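Local coordinates for succinate--CoA ligase subunit alpha (Campylobacter jejuni, PDB 6MEL), which forms the alpha subunit of a succinate--CoA ligase and carries a Rossmann-like CoA-binding domain followed by a CoA-ligase domain, at residues A[9-21]-A[60-73]. Residues are numbered along the deposited sequence; the frame is centred on the assembly and turned at random.
Sequences TKVIVQGFTGKEA and AVKATKADVSLIFV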
ATOM      1  N   THR A   9     -25.581  19.468   1.041  1.00 48.05           N
ATOM      2  CA  THR A   9     -24.238  19.678   1.632  1.00 47.00           C
ATOM      3  C   THR A   9     -23.435  20.645   0.733  1.00 43.06           C
ATOM      4  O   THR A   9     -23.236  20.378  -0.422  1.00 44.00           O
ATOM      5  CB  THR A   9     -23.490  18.345   1.748  1.00 46.05           C
ATOM      6  OG1 THR A   9     -24.326  17.394   2.415  1.00 45.38           O
ATOM      7  CG2 THR A   9     -22.159  18.501   2.451  1.00 47.90           C
ATOM      8  N   LYS A  10     -22.914  21.726   1.288  1.00 44.38           N
ATOM      9  CA  LYS A  10     -22.046  22.625   0.549  1.00 47.68           C
ATOM     10  C   LYS A  10     -20.620  22.084   0.517  1.00 47.68           C
ATOM     11  O   LYS A  10     -20.060  21.779   1.579  1.00 46.05           O
ATOM     12  CB  LYS A  10     -22.033  23.991   1.220  1.00 50.35           C
ATOM     13  CG  LYS A  10     -23.416  24.625   1.328  1.00 56.85           C
ATOM     14  CD  LYS A  10     -23.396  26.135   1.282  1.00 63.53           C
ATOM     15  CE  LYS A  10     -24.132  26.763   2.436  1.00 70.80           C
ATOM     16  NZ  LYS A  10     -23.318  26.608   3.665  1.00 77.55           N
ATOM     17  N   VAL A  11     -20.039  22.062  -0.688  1.00 44.31           N
ATOM     18  CA  VAL A  11     -18.757  21.449  -0.936  1.00 43.38           C
ATOM     19  C   VAL A  11     -17.850  22.441  -1.656  1.00 42.67           C
ATOM     20  O   VAL A  11     -18.265  22.987  -2.664  1.00 44.58           O
ATOM     21  CB  VAL A  11     -18.918  20.200  -1.823  1.00 43.70           C
ATOM     22  CG1 VAL A  11     -17.558  19.601  -2.192  1.00 42.16           C
ATOM     23  CG2 VAL A  11     -19.838  19.163  -1.185  1.00 44.24           C
ATOM     24  N   ILE A  12     -16.598  22.567  -1.190  1.00 41.72           N
ATOM     25  CA  ILE A  12     -15.543  23.207  -1.930  1.00 40.33           C
ATOM     26  C   ILE A  12     -14.587  22.144  -2.448  1.00 41.97           C
ATOM     27  O   ILE A  12     -14.424  21.065  -1.840  1.00 39.96           O
ATOM     28  CB  ILE A  12     -14.794  24.242  -1.086  1.00 43.60           C
ATOM     29  CG1 ILE A  12     -14.324  23.641   0.231  1.00 45.95           C
ATOM     30  CG2 ILE A  12     -15.653  25.468  -0.867  1.00 46.86           C
ATOM     31  CD1 ILE A  12     -13.378  24.543   0.982  1.00 53.45           C
ATOM     32  N   VAL A  13     -13.903  22.481  -3.536  1.00 38.07           N
ATOM     33  CA  VAL A  13     -12.953  21.564  -4.159  1.00 37.56           C
ATOM     34  C   VAL A  13     -11.556  22.165  -4.008  1.00 39.71           C
ATOM     35  O   VAL A  13     -11.298  23.265  -4.453  1.00 38.16           O
ATOM     36  CB  VAL A  13     -13.315  21.348  -5.635  1.00 38.27           C
ATOM     37  CG1 VAL A  13     -12.345  20.416  -6.313  1.00 40.24           C
ATOM     38  CG2 VAL A  13     -14.756  20.872  -5.811  1.00 39.62           C
ATOM     39  N   GLN A  14     -10.641  21.421  -3.382  1.00 37.98           N
ATOM     40  CA  GLN A  14      -9.237  21.821  -3.350  1.00 37.81           C
ATOM     41  C   GLN A  14      -8.582  21.182  -4.582  1.00 37.51           C
ATOM     42  O   GLN A  14      -8.777  19.988  -4.864  1.00 38.09           O
ATOM     43  CB  GLN A  14      -8.598  21.459  -2.012  1.00 37.95           C
ATOM     44  CG  GLN A  14      -9.130  22.257  -0.828  1.00 38.56           C
ATOM     45  CD  GLN A  14      -8.705  21.716   0.511  1.00 37.22           C
ATOM     46  OE1 GLN A  14      -9.528  21.225   1.282  1.00 37.90           O
ATOM     47  NE2 GLN A  14      -7.409  21.816   0.794  1.00 36.96           N
ATOM     48  N   GLY A  15      -7.850  21.999  -5.348  1.00 37.53           N
ATOM     49  CA  GLY A  15      -7.303  21.589  -6.647  1.00 40.45           C
ATOM     50  C   GLY A  15      -8.350  21.688  -7.761  1.00 42.06           C
ATOM     51  O   GLY A  15      -8.320  20.945  -8.737  1.00 43.12           O
ATOM     52  N   PHE A  16      -9.187  22.720  -7.668  1.00 42.18           N
ATOM     53  CA  PHE A  16     -10.391  22.871  -8.458  1.00 42.71           C
ATOM     54  C   PHE A  16     -10.096  23.047  -9.954  1.00 44.31           C
ATOM     55  O   PHE A  16     -10.898  22.636 -10.741  1.00 46.09           O
ATOM     56  CB  PHE A  16     -11.162  24.079  -7.933  1.00 44.42           C
ATOM     57  CG  PHE A  16     -12.561  24.309  -8.438  1.00 43.07           C
ATOM     58  CD1 PHE A  16     -13.408  23.272  -8.759  1.00 42.50           C
ATOM     59  CD2 PHE A  16     -13.058  25.604  -8.498  1.00 46.14           C
ATOM     60  CE1 PHE A  16     -14.716  23.511  -9.152  1.00 43.58           C
ATOM     61  CE2 PHE A  16     -14.365  25.844  -8.883  1.00 46.51           C
ATOM     62  CZ  PHE A  16     -15.189  24.799  -9.221  1.00 43.73           C
ATOM     63  N   THR A  17      -8.976  23.672 -10.341  1.00 45.15           N
ATOM     64  CA  THR A  17      -8.788  24.022 -11.750  1.00 47.42           C
ATOM     65  C   THR A  17      -7.932  22.991 -12.469  1.00 46.28           C
ATOM     66  O   THR A  17      -7.770  23.107 -13.630  1.00 47.60           O
ATOM     67  CB  THR A  17      -8.184  25.417 -11.977  1.00 46.04           C
ATOM     68  OG1 THR A  17      -6.942  25.525 -11.296  1.00 47.67           O
ATOM     69  CG2 THR A  17      -9.109  26.517 -11.528  1.00 46.38           C
ATOM     70  N   GLY A  18      -7.373  22.007 -11.764  1.00 45.50           N
ATOM     71  CA  GLY A  18      -6.703  20.945 -12.433  1.00 46.06           C
ATOM     72  C   GLY A  18      -7.642  20.221 -13.406  1.00 49.61           C
ATOM     73  O   GLY A  18      -8.860  20.264 -13.277  1.00 45.14           O
ATOM     74  N   LYS A  19      -7.051  19.521 -14.374  1.00 51.19           N
ATOM     75  CA  LYS A  19      -7.790  18.908 -15.469  1.00 57.54           C
ATOM     76  C   LYS A  19      -8.755  17.831 -14.952  1.00 51.39           C
ATOM     77  O   LYS A  19      -9.951  17.831 -15.244  1.00 48.22           O
ATOM     78  CB  LYS A  19      -6.793  18.302 -16.458  1.00 64.70           C
ATOM     79  CG  LYS A  19      -7.078  18.605 -17.913  1.00 77.16           C
ATOM     80  CD  LYS A  19      -6.388  17.644 -18.863  1.00 83.72           C
ATOM     81  CE  LYS A  19      -7.201  17.376 -20.114  1.00 87.79           C
ATOM     82  NZ  LYS A  19      -6.639  16.236 -20.875  1.00 92.06           N
ATOM     83  N   GLU A  20      -8.210  16.889 -14.203  1.00 49.92           N
ATOM     84  CA  GLU A  20      -8.965  15.751 -13.655  1.00 49.75           C
ATOM     85  C   GLU A  20     -10.055  16.248 -12.709  1.00 40.99           C
ATOM     86  O   GLU A  20     -11.169  15.819 -12.763  1.00 42.89           O
ATOM     87  CB  GLU A  20      -8.051  14.842 -12.832  1.00 55.38           C
ATOM     88  CG  GLU A  20      -7.560  13.595 -13.525  1.00 64.66           C
ATOM     89  CD  GLU A  20      -7.259  12.495 -12.506  1.00 67.85           C
ATOM     90  OE1 GLU A  20      -7.737  11.364 -12.695  1.00 69.32           O
ATOM     91  OE2 GLU A  20      -6.605  12.786 -11.485  1.00 62.48           O
ATOM     92  N   ALA A  21      -9.666  17.127 -11.792  1.00 39.56           N
ATOM     93  CA  ALA A  21     -10.563  17.726 -10.834  1.00 40.46           C
ATOM     94  C   ALA A  21     -11.730  18.406 -11.553  1.00 41.99           C
ATOM     95  O   ALA A  21     -12.881  18.303 -11.101  1.00 41.95           O
ATOM     96  CB  ALA A  21      -9.832  18.735  -9.990  1.00 42.59           C
ATOM     97  N   ALA A  60     -12.338  30.731   1.001  1.00 42.94           N
ATOM     98  CA  ALA A  60     -13.491  30.027   0.488  1.00 43.02           C
ATOM     99  C   ALA A  60     -14.524  29.803   1.596  1.00 45.01           C
ATOM    100  O   ALA A  60     -15.733  29.956   1.375  1.00 44.14           O
ATOM    101  CB  ALA A  60     -13.078  28.707  -0.117  1.00 41.95           C
ATOM    102  N   VAL A  61     -14.060  29.395   2.780  1.00 45.40           N
ATOM    103  CA  VAL A  61     -14.970  29.088   3.896  1.00 47.48           C
ATOM    104  C   VAL A  61     -15.671  30.390   4.379  1.00 50.17           C
ATOM    105  O   VAL A  61     -16.849  30.388   4.702  1.00 50.76           O
ATOM    106  CB  VAL A  61     -14.209  28.386   5.031  1.00 46.53           C
ATOM    107  CG1 VAL A  61     -14.948  28.495   6.361  1.00 49.38           C
ATOM    108  CG2 VAL A  61     -13.936  26.934   4.670  1.00 47.79           C
ATOM    109  N   LYS A  62     -14.932  31.496   4.444  1.00 51.39           N
ATOM    110  CA  LYS A  62     -15.489  32.796   4.826  1.00 57.46           C
ATOM    111  C   LYS A  62     -16.587  33.237   3.830  1.00 58.02           C
ATOM    112  O   LYS A  62     -17.656  33.668   4.257  1.00 54.57           O
ATOM    113  CB  LYS A  62     -14.358  33.820   4.927  1.00 62.61           C
ATOM    114  CG  LYS A  62     -14.802  35.243   5.249  1.00 71.75           C
ATOM    115  CD  LYS A  62     -13.680  36.144   5.770  1.00 79.47           C
ATOM    116  CE  LYS A  62     -12.765  36.690   4.688  1.00 82.07           C
ATOM    117  NZ  LYS A  62     -12.607  38.161   4.832  1.00 86.36           N
ATOM    118  N   ALA A  63     -16.350  33.077   2.519  1.00 52.06           N
ATOM    119  CA  ALA A  63     -17.306  33.514   1.514  1.00 51.82           C
ATOM    120  C   ALA A  63     -18.484  32.541   1.428  1.00 53.44           C
ATOM    121  O   ALA A  63     -19.577  33.007   1.286  1.00 51.70           O
ATOM    122  CB  ALA A  63     -16.648  33.687   0.166  1.00 53.10           C
ATOM    123  N   THR A  64     -18.276  31.214   1.513  1.00 50.44           N
ATOM    124  CA  THR A  64     -19.328  30.237   1.144  1.00 47.57           C
ATOM    125  C   THR A  64     -19.934  29.526   2.359  1.00 48.19           C
ATOM    126  O   THR A  64     -20.983  28.914   2.237  1.00 46.10           O
ATOM    127  CB  THR A  64     -18.782  29.170   0.191  1.00 52.63           C
ATOM    128  OG1 THR A  64     -17.852  28.307   0.888  1.00 44.82           O
ATOM    129  CG2 THR A  64     -18.163  29.842  -1.014  1.00 51.99           C
ATOM    130  N   LYS A  65     -19.245  29.557   3.507  1.00 49.10           N
ATOM    131  CA  LYS A  65     -19.652  28.789   4.701  1.00 53.58           C
ATOM    132  C   LYS A  65     -19.721  27.271   4.454  1.00 49.80           C
ATOM    133  O   LYS A  65     -20.310  26.575   5.240  1.00 49.48           O
ATOM    134  CB  LYS A  65     -20.958  29.370   5.246  1.00 60.29           C
ATOM    135  CG  LYS A  65     -20.784  30.836   5.652  1.00 67.24           C
ATOM    136  CD  LYS A  65     -22.073  31.589   5.878  1.00 79.31           C
ATOM    137  CE  LYS A  65     -21.829  33.080   6.039  1.00 87.21           C
ATOM    138  NZ  LYS A  65     -22.854  33.708   6.908  1.00 93.10           N
ATOM    139  N   ALA A  66     -19.067  26.765   3.406  1.00 48.51           N
ATOM    140  CA  ALA A  66     -18.881  25.294   3.182  1.00 49.52           C
ATOM    141  C   ALA A  66     -18.140  24.668   4.372  1.00 47.16           C
ATOM    142  O   ALA A  66     -17.255  25.297   4.917  1.00 44.78           O
ATOM    143  CB  ALA A  66     -18.083  25.083   1.922  1.00 50.35           C
ATOM    144  N   ASP A  67     -18.517  23.449   4.770  1.00 50.07           N
ATOM    145  CA  ASP A  67     -17.736  22.747   5.779  1.00 50.11           C
ATOM    146  C   ASP A  67     -17.351  21.347   5.314  1.00 45.28           C
ATOM    147  O   ASP A  67     -16.874  20.538   6.122  1.00 42.00           O
ATOM    148  CB  ASP A  67     -18.394  22.795   7.158  1.00 55.89           C
ATOM    149  CG  ASP A  67     -19.729  22.103   7.273  1.00 58.89           C
ATOM    150  OD1 ASP A  67     -20.152  21.457   6.301  1.00 57.36           O
ATOM    151  OD2 ASP A  67     -20.345  22.265   8.331  1.00 69.49           O
ATOM    152  N   VAL A  68     -17.496  21.091   4.013  1.00 43.14           N
ATOM    153  CA  VAL A  68     -17.057  19.862   3.420  1.00 41.33           C
ATOM    154  C   VAL A  68     -16.135  20.203   2.252  1.00 40.83           C
ATOM    155  O   VAL A  68     -16.461  21.054   1.479  1.00 38.54           O
ATOM    156  CB  VAL A  68     -18.253  18.995   2.986  1.00 42.50           C
ATOM    157  CG1 VAL A  68     -17.783  17.692   2.388  1.00 42.41           C
ATOM    158  CG2 VAL A  68     -19.194  18.746   4.163  1.00 44.77           C
ATOM    159  N   SER A  69     -14.986  19.528   2.162  1.00 36.45           N
ATOM    160  CA  SER A  69     -14.063  19.741   1.083  1.00 38.51           C
ATOM    161  C   SER A  69     -13.778  18.427   0.356  1.00 38.91           C
ATOM    162  O   SER A  69     -13.647  17.334   0.973  1.00 38.87           O
ATOM    163  CB  SER A  69     -12.782  20.358   1.588  1.00 41.64           C
ATOM    164  OG  SER A  69     -11.912  20.621   0.501  1.00 47.01           O
ATOM    165  N   LEU A  70     -13.591  18.546  -0.952  1.00 36.87           N
ATOM    166  CA  LEU A  70     -13.246  17.429  -1.843  1.00 37.33           C
ATOM    167  C   LEU A  70     -11.873  17.747  -2.447  1.00 36.37           C
ATOM    168  O   LEU A  70     -11.699  18.790  -3.140  1.00 35.54           O
ATOM    169  CB  LEU A  70     -14.331  17.302  -2.912  1.00 36.97           C
ATOM    170  CG  LEU A  70     -14.062  16.310  -4.050  1.00 37.07           C
ATOM    171  CD1 LEU A  70     -13.836  14.900  -3.557  1.00 37.03           C
ATOM    172  CD2 LEU A  70     -15.247  16.304  -4.995  1.00 39.11           C
ATOM    173  N   ILE A  71     -10.893  16.884  -2.166  1.00 34.81           N
ATOM    174  CA  ILE A  71      -9.474  17.199  -2.398  1.00 34.69           C
ATOM    175  C   ILE A  71      -8.896  16.339  -3.523  1.00 36.22           C
ATOM    176  O   ILE A  71      -8.822  15.094  -3.414  1.00 36.70           O
ATOM    177  CB  ILE A  71      -8.683  17.030  -1.099  1.00 35.23           C
ATOM    178  CG1 ILE A  71      -9.261  17.925   0.006  1.00 35.50           C
ATOM    179  CG2 ILE A  71      -7.200  17.262  -1.352  1.00 35.61           C
ATOM    180  CD1 ILE A  71      -8.489  17.932   1.285  1.00 36.17           C
ATOM    181  N   PHE A  72      -8.431  17.010  -4.584  1.00 35.47           N
ATOM    182  CA  PHE A  72      -7.867  16.386  -5.792  1.00 35.69           C
ATOM    183  C   PHE A  72      -6.394  16.753  -6.003  1.00 37.84           C
ATOM    184  O   PHE A  72      -5.830  16.367  -7.025  1.00 37.12           O
ATOM    185  CB  PHE A  72      -8.589  16.838  -7.067  1.00 38.62           C
ATOM    186  CG  PHE A  72      -9.938  16.193  -7.273  1.00 39.02           C
ATOM    187  CD1 PHE A  72     -10.020  14.883  -7.731  1.00 40.33           C
ATOM    188  CD2 PHE A  72     -11.116  16.892  -7.038  1.00 40.60           C
ATOM    189  CE1 PHE A  72     -11.257  14.272  -7.933  1.00 40.83           C
ATOM    190  CE2 PHE A  72     -12.357  16.279  -7.239  1.00 41.67           C
ATOM    191  CZ  PHE A  72     -12.422  14.974  -7.669  1.00 39.38           C
ATOM    192  N   VAL A  73      -5.757  17.420  -5.031  1.00 36.51           N
ATOM    193  CA  VAL A  73      -4.419  17.940  -5.237  1.00 35.55           C
ATOM    194  C   VAL A  73      -3.427  16.780  -5.366  1.00 36.20           C
ATOM    195  O   VAL A  73      -3.666  15.673  -4.891  1.00 36.75           O
ATOM    196  CB  VAL A  73      -3.979  18.886  -4.117  1.00 36.58           C
ATOM    197  CG1 VAL A  73      -4.945  20.051  -3.954  1.00 36.83           C
ATOM    198  CG2 VAL A  73      -3.750  18.105  -2.805  1.00 38.21           C
TER
HETATM  199  O   HOH W   1     -20.875  22.154   4.099  1.00 49.03           O
HETATM  200  O   HOH W   2      -6.495  14.768  -9.743  1.00 51.92           O
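Ala21 lies over one face of the Phe72 ring, its CA 4.0 Å from the ring centroid and 17° off the normal, a CH-pi contact, while Val13 CG1 meets the ring edge in plane, 3.8 Å from Phe72 CD2. The other flat group, the Gln14 amide, takes Ser69 OG in its carbonyl plane on a lone pair of OE1 (OG to OE1 2.6 Å, C=O...donor angle 121°). With OG anti to the backbone N (chi1 -177°), Ser69 can reach it; Ile71 runs alongside Gln14, CD1 3.5 Å from OE1. As Gln14 NE2 bonds Ser81 O, both ends of the amide are held and its rotation is fixed. Three backbone bonds join the parallel strands 10-14 and 68-71, among them Leu70 N to Ile12 O at 2.8 Å, and Phe72 N to Gln14 O continues the pattern just past 68-71. Ile12 CG2 packs 3.7 Å from Ala66 CB, in the turn before strand 68-71, and a water bridges Lys10 O to Asp67 N. Strands 10-14 and 68-71 are central neighbours in the Rossmann-like sheet, with 34-39 beyond the first and 92-95 beyond the second; helix 57-64 packs by Ile12 and helix 78-87 by Gln14 and Val73.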